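Local coordinates for WZI (Escherichia coli, PDB 2YNK), which is an outer-membrane beta-barrel lectin that underpins assembly of the group 1 capsule, probably by binding capsular polysaccharide at the cell surface, at residues 31-36 with 177-182; 187-192 with 218-223. All coordinates share one frame; numbering follows the deposited sequence.

Both interactions involve the loop that joins barrel strands 170-176 and 193-201. Interaction 1 sets the first part of this loop, 177-182, against the N-terminal strand 32-33 and the start of helix 34-42. Interaction 2 sets its last part, 187-192, against the end of strand 212-221, the next strand round the barrel. The centres are about 13 Å apart, and interaction 1 closes along the chain before interaction 2 opens. The two also touch directly: Pro-182 CG lies 3.5 Å from Leu-187 O. Both residues belong to one n-octane pocket. The loop therefore links the N-terminal region, the barrel end and a site of bound alkane.

Interaction 1 of 2, residues 31-36 with 177-182; sequences PLSQEE and AEQAAP. With OCT (N-octane), chain K.
The Glu-36 carboxylate and the Gln-179 amide lie with their planes 33° apart, and the two side chains cross at about a right angle. Gln-179 N donates to Glu-36 OE1 at 3.0 Å. This N-H comes from above the carboxylate plane, 44° out of it. Gln-179 NE2 sits against the aliphatic part of the acid, 3.4 Å from Glu-36 CG. Glu-36 CG is anti to the backbone N (chi1 170°), which sets CG against the Gln-179 amide. The other carboxylate oxygen, OE2, forms a salt bridge with Arg-39 on the same helix, so both oxygens have partners. Gln-179 NE2 also donates a weak hydrogen bond of 3.4 Å to Ala-177 O, within the loop. Ser-33 CB packs on that same carbonyl. Ser-33 OG instead bonds to Arg-176 O; Ser-33 occupies the N-cap position of helix 34-42, but its side chain makes no capping bond. Glu-35 adds looser contacts: its CB lies 4.4 Å from Ala-177 CB, and its carboxylate bonds to Trp-142 and Gly-2. Farther along the loop, Pro-182 CB meets C1 of n-octane at 3.6 Å. The start of helix 34-42 packs here on the loop between strands 170-176 and 193-201. It joins the N-terminal helical region to one end of the closed antiparallel barrel of this outer-membrane family.

Interaction 2 of 2, residues 187-192 with 218-223; sequences LRWVGP and FTFSPI
Val-190 and Phe-220 cross at about a right angle. Val-190 CG1 packs on the root of the aromatic side chain, 3.7 Å from Phe-220 CB. Val-190 O lies at the edge of the Phe-220 ring, in its plane, 3.3 Å from CD2. Phe-220 CG stands between its own backbone N and carbonyl carbon (chi1 73°), which puts CG on the side of Val-190. Trp-189 approaches the same ring obliquely, with CZ3 at 4.4 Å from Phe-220 CE2. The other branch of Val-190, CG2, lies over one face of the indole, toward its rim. The valine thus packs against both aromatic residues. Trp-189 NE1 bonds to Trp-186 O just before the segment.

Backbone contacts accompany this apolar cluster. Ser-221 N donates to Pro-192 O at 3.0 Å. The CA of Phe-220 makes a CA-H...O contact with that same oxygen. Gly-191 has no side chain, and its CA approaches Ser-221 O at 3.4 Å. A CB here would run into Ser-221 O, and the backbone angles (phi 84°, psi -167°) by themselves call for glycine. Pro-222 CA makes a similar contact with Trp-189 O.

Phe-220 also touches Trp-193, the first residue of strand 193-201, and Thr-219 pairs through its backbone with Gln-194 of that strand. On the other side, Phe-220 pairs with Leu-228 of strand 226-236, and Ser-221 OG bonds to Leu-226 O. The loop end 187-192, leading into strand 193-201, packs near the end of strand 212-221, which lies between strands 193-201 and 226-236 in the barrel wall.

Interaction 1 of 2, residues 31-36 with 177-182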
loop_
_atom_site.group_PDB
_atom_site.type_symbol
_atom_site.label_atom_id
_atom_site.label_comp_id
_atom_site.label_asym_id
_atom_site.label_seq_id
_atom_site.Cartn_x
_atom_site.Cartn_y
_atom_site.Cartn_z
ATOM N N PRO A 31 0.638 -0.588 7.829
ATOM C CA PRO A 31 1.137 -1.927 8.105
ATOM C C PRO A 31 0.191 -2.732 8.998
ATOM O O PRO A 31 -0.597 -2.155 9.750
ATOM C CB PRO A 31 2.457 -1.651 8.817
ATOM C CG PRO A 31 2.197 -0.407 9.556
ATOM C CD PRO A 31 1.328 0.417 8.649
ATOM N N LEU A 32 0.267 -4.056 8.893
ATOM C CA LEU A 32 -0.565 -4.955 9.710
ATOM C C LEU A 32 0.185 -5.378 10.966
ATOM O O LEU A 32 1.376 -5.664 10.915
ATOM C CB LEU A 32 -0.928 -6.218 8.922
ATOM C CG LEU A 32 -1.540 -6.057 7.533
ATOM C CD1 LEU A 32 -1.533 -7.384 6.803
ATOM C CD2 LEU A 32 -2.941 -5.488 7.630
ATOM N N SER A 33 -0.519 -5.441 12.089
ATOM C CA SER A 33 0.010 -6.084 13.302
ATOM C C SER A 33 0.109 -7.597 13.104
ATOM O O SER A 33 -0.845 -8.226 12.695
ATOM C CB SER A 33 -0.897 -5.789 14.488
ATOM O OG SER A 33 -1.175 -4.401 14.574
ATOM N N GLN A 34 1.272 -8.169 13.377
ATOM C CA GLN A 34 1.481 -9.606 13.189
ATOM C C GLN A 34 0.550 -10.396 14.133
ATOM O O GLN A 34 -0.035 -11.407 13.752
ATOM C CB GLN A 34 2.955 -9.977 13.444
ATOM C CG GLN A 34 3.440 -11.185 12.660
ATOM C CD GLN A 34 4.768 -11.733 13.159
ATOM O OE1 GLN A 34 5.765 -11.018 13.242
ATOM N NE2 GLN A 34 4.784 -13.022 13.490
ATOM N N GLU A 35 0.398 -9.882 15.348
ATOM C CA GLU A 35 -0.433 -10.487 16.374
ATOM C C GLU A 35 -1.869 -10.688 15.875
ATOM O O GLU A 35 -2.558 -11.630 16.304
ATOM C CB GLU A 35 -0.419 -9.624 17.648
ATOM C CG GLU A 35 0.930 -9.559 18.373
ATOM C CD GLU A 35 1.999 -8.722 17.658
ATOM O OE1 GLU A 35 1.673 -7.923 16.745
ATOM O OE2 GLU A 35 3.190 -8.867 18.006
ATOM N N GLU A 36 -2.300 -9.809 14.965
ATOM C CA GLU A 36 -3.613 -9.911 14.323
ATOM C C GLU A 36 -3.621 -10.981 13.223
ATOM O O GLU A 36 -4.634 -11.664 13.017
ATOM C CB GLU A 36 -4.040 -8.542 13.771
ATOM C CG GLU A 36 -5.276 -8.539 12.879
ATOM C CD GLU A 36 -6.540 -8.999 13.582
ATOM O OE1 GLU A 36 -6.580 -9.035 14.832
ATOM O OE2 GLU A 36 -7.510 -9.330 12.871
ATOM N N ALA A 177 -2.848 -3.873 18.297
ATOM C CA ALA A 177 -2.120 -5.111 17.995
ATOM C C ALA A 177 -3.147 -6.148 17.566
ATOM O O ALA A 177 -3.273 -6.437 16.380
ATOM C CB ALA A 177 -1.312 -5.584 19.192
ATOM N N GLU A 178 -3.900 -6.685 18.525
ATOM C CA GLU A 178 -5.050 -7.530 18.205
ATOM C C GLU A 178 -6.259 -6.637 17.997
ATOM O O GLU A 178 -6.413 -5.633 18.696
ATOM C CB GLU A 178 -5.324 -8.540 19.310
ATOM C CG GLU A 178 -4.504 -9.807 19.181
ATOM C CD GLU A 178 -4.877 -10.847 20.218
ATOM O OE1 GLU A 178 -6.080 -11.170 20.349
ATOM O OE2 GLU A 178 -3.965 -11.348 20.903
ATOM N N GLN A 179 -7.112 -7.013 17.047
ATOM C CA GLN A 179 -8.197 -6.156 16.593
ATOM C C GLN A 179 -9.561 -6.820 16.780
ATOM O O GLN A 179 -10.422 -6.739 15.902
ATOM C CB GLN A 179 -7.961 -5.784 15.117
ATOM C CG GLN A 179 -6.808 -4.803 14.915
ATOM C CD GLN A 179 -6.140 -4.931 13.565
ATOM O OE1 GLN A 179 -6.770 -4.739 12.522
ATOM N NE2 GLN A 179 -4.850 -5.249 13.577
ATOM N N ALA A 180 -9.764 -7.450 17.939
ATOM C CA ALA A 180 -11.036 -8.117 18.256
ATOM C C ALA A 180 -12.179 -7.119 18.392
ATOM O O ALA A 180 -11.952 -5.917 18.472
ATOM C CB ALA A 180 -10.905 -8.936 19.531
ATOM N N ALA A 181 -13.412 -7.618 18.409
ATOM C CA ALA A 181 -14.592 -6.762 18.567
ATOM C C ALA A 181 -14.707 -6.237 20.000
ATOM O O ALA A 181 -14.162 -6.834 20.925
ATOM C CB ALA A 181 -15.848 -7.516 18.174
ATOM N N PRO A 182 -15.412 -5.115 20.194
ATOM C CA PRO A 182 -15.499 -4.567 21.544
ATOM C C PRO A 182 -16.267 -5.480 22.506
ATOM O O PRO A 182 -17.240 -6.115 22.097
ATOM C CB PRO A 182 -16.245 -3.239 21.347
ATOM C CG PRO A 182 -16.273 -2.990 19.879
ATOM C CD PRO A 182 -16.197 -4.328 19.231
HETATM C C1 OCT K . -14.595 -2.641 24.507
HETATM C C2 OCT K . -14.971 -1.187 24.321
HETATM C C3 OCT K . -14.010 -0.511 23.349
HETATM C C4 OCT K . -14.352 0.963 23.136
HETATM C C5 OCT K . -14.088 1.410 21.698
HETATM C C6 OCT K . -15.349 1.349 20.834
HETATM C C7 OCT K . -15.014 1.245 19.346
HETATM C C8 OCT K . -15.873 2.178 18.522
#

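Interaction 2 of 2, residues 187-192 with 218-223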
loop_
_atom_site.group_PDB
_atom_site.type_symbol
_atom_site.label_atom_id
_atom_site.label_comp_id
_atom_site.label_asym_id
_atom_site.label_seq_id
_atom_site.Cartn_x
_atom_site.Cartn_y
_atom_site.Cartn_z
ATOM N N LEU A 187 -21.797 -2.239 22.143
ATOM C CA LEU A 187 -20.907 -1.955 21.023
ATOM C C LEU A 187 -20.425 -3.208 20.276
ATOM O O LEU A 187 -19.714 -3.093 19.279
ATOM C CB LEU A 187 -19.704 -1.129 21.505
ATOM C CG LEU A 187 -19.951 0.364 21.767
ATOM C CD1 LEU A 187 -18.668 1.035 22.234
ATOM C CD2 LEU A 187 -20.509 1.079 20.539
ATOM N N ARG A 188 -20.823 -4.393 20.727
ATOM C CA ARG A 188 -20.398 -5.651 20.089
ATOM C C ARG A 188 -20.763 -5.746 18.616
ATOM O O ARG A 188 -20.135 -6.489 17.874
ATOM C CB ARG A 188 -20.979 -6.864 20.834
ATOM C CG ARG A 188 -20.178 -7.230 22.069
ATOM C CD ARG A 188 -20.868 -8.245 22.963
ATOM N NE ARG A 188 -20.189 -8.351 24.256
ATOM C CZ ARG A 188 -20.550 -9.174 25.239
ATOM N NH1 ARG A 188 -21.590 -9.992 25.096
ATOM N NH2 ARG A 188 -19.861 -9.179 26.375
ATOM N N TRP A 189 -21.786 -5.008 18.197
ATOM C CA TRP A 189 -22.196 -4.989 16.790
ATOM C C TRP A 189 -21.128 -4.458 15.867
ATOM O O TRP A 189 -21.049 -4.879 14.718
ATOM C CB TRP A 189 -23.486 -4.192 16.610
ATOM C CG TRP A 189 -23.380 -2.779 17.105
ATOM C CD1 TRP A 189 -23.591 -2.318 18.394
ATOM C CD2 TRP A 189 -23.008 -1.597 16.336
ATOM N NE1 TRP A 189 -23.389 -0.969 18.470
ATOM C CE2 TRP A 189 -23.034 -0.476 17.271
ATOM C CE3 TRP A 189 -22.662 -1.362 15.011
ATOM C CZ2 TRP A 189 -22.728 0.817 16.878
ATOM C CZ3 TRP A 189 -22.356 -0.053 14.622
ATOM C CH2 TRP A 189 -22.388 1.009 15.536
ATOM N N VAL A 190 -20.290 -3.547 16.360
ATOM C CA VAL A 190 -19.230 -2.925 15.550
ATOM C C VAL A 190 -18.332 -3.957 14.852
ATOM O O VAL A 190 -17.959 -3.780 13.693
ATOM C CB VAL A 190 -18.365 -1.962 16.406
ATOM C CG1 VAL A 190 -17.114 -1.524 15.652
ATOM C CG2 VAL A 190 -19.189 -0.752 16.833
ATOM N N GLY A 191 -18.003 -5.039 15.551
ATOM C CA GLY A 191 -17.170 -6.098 14.981
ATOM C C GLY A 191 -15.693 -5.782 15.102
ATOM O O GLY A 191 -15.318 -4.873 15.839
ATOM N N PRO A 192 -14.839 -6.540 14.388
ATOM C CA PRO A 192 -13.412 -6.244 14.419
ATOM C C PRO A 192 -13.188 -4.853 13.869
ATOM O O PRO A 192 -13.762 -4.496 12.837
ATOM C CB PRO A 192 -12.798 -7.302 13.487
ATOM C CG PRO A 192 -13.832 -8.371 13.371
ATOM C CD PRO A 192 -15.141 -7.639 13.458
ATOM N N PHE A 218 -9.867 4.724 10.379
ATOM C CA PHE A 218 -10.695 3.838 11.180
ATOM C C PHE A 218 -11.406 2.867 10.259
ATOM O O PHE A 218 -11.889 3.261 9.193
ATOM C CB PHE A 218 -11.728 4.644 11.962
ATOM C CG PHE A 218 -12.585 3.815 12.875
ATOM C CD1 PHE A 218 -12.191 3.561 14.183
ATOM C CD2 PHE A 218 -13.803 3.297 12.433
ATOM C CE1 PHE A 218 -12.988 2.804 15.026
ATOM C CE2 PHE A 218 -14.600 2.541 13.274
ATOM C CZ PHE A 218 -14.188 2.291 14.569
ATOM N N THR A 219 -11.461 1.600 10.670
ATOM C CA THR A 219 -12.216 0.583 9.941
ATOM C C THR A 219 -12.969 -0.338 10.892
ATOM O O THR A 219 -12.552 -0.551 12.034
ATOM C CB THR A 219 -11.291 -0.287 9.096
ATOM O OG1 THR A 219 -10.214 -0.730 9.915
ATOM C CG2 THR A 219 -10.730 0.495 7.929
ATOM N N PHE A 220 -14.080 -0.883 10.410
ATOM C CA PHE A 220 -14.822 -1.879 11.168
ATOM C C PHE A 220 -15.658 -2.759 10.263
ATOM O O PHE A 220 -16.100 -2.330 9.185
ATOM C CB PHE A 220 -15.702 -1.232 12.245
ATOM C CG PHE A 220 -16.912 -0.515 11.711
ATOM C CD1 PHE A 220 -16.775 0.628 10.944
ATOM C CD2 PHE A 220 -18.186 -0.974 11.994
ATOM C CE1 PHE A 220 -17.882 1.297 10.463
ATOM C CE2 PHE A 220 -19.302 -0.312 11.519
ATOM C CZ PHE A 220 -19.150 0.827 10.750
ATOM N N SER A 221 -15.864 -3.990 10.730
ATOM C CA SER A 221 -16.616 -5.002 10.006
ATOM C C SER A 221 -17.827 -5.494 10.844
ATOM O O SER A 221 -17.710 -6.431 11.645
ATOM C CB SER A 221 -15.675 -6.150 9.636
ATOM O OG SER A 221 -16.155 -6.852 8.506
ATOM N N PRO A 222 -18.995 -4.855 10.668
ATOM C CA PRO A 222 -20.168 -5.258 11.446
ATOM C C PRO A 222 -20.643 -6.684 11.139
ATOM O O PRO A 222 -21.181 -7.351 12.023
ATOM C CB PRO A 222 -21.249 -4.238 11.058
ATOM C CG PRO A 222 -20.654 -3.329 10.050
ATOM C CD PRO A 222 -19.304 -3.833 9.657
ATOM N N ILE A 223 -20.460 -7.119 9.894
ATOM C CA ILE A 223 -20.755 -8.492 9.478
ATOM C C ILE A 223 -19.602 -9.010 8.625
ATOM O O ILE A 223 -18.986 -8.246 7.896
ATOM C CB ILE A 223 -22.079 -8.601 8.676
ATOM C CG1 ILE A 223 -22.169 -7.518 7.585
ATOM C CG2 ILE A 223 -23.285 -8.520 9.609
ATOM C CD1 ILE A 223 -23.394 -7.648 6.705
#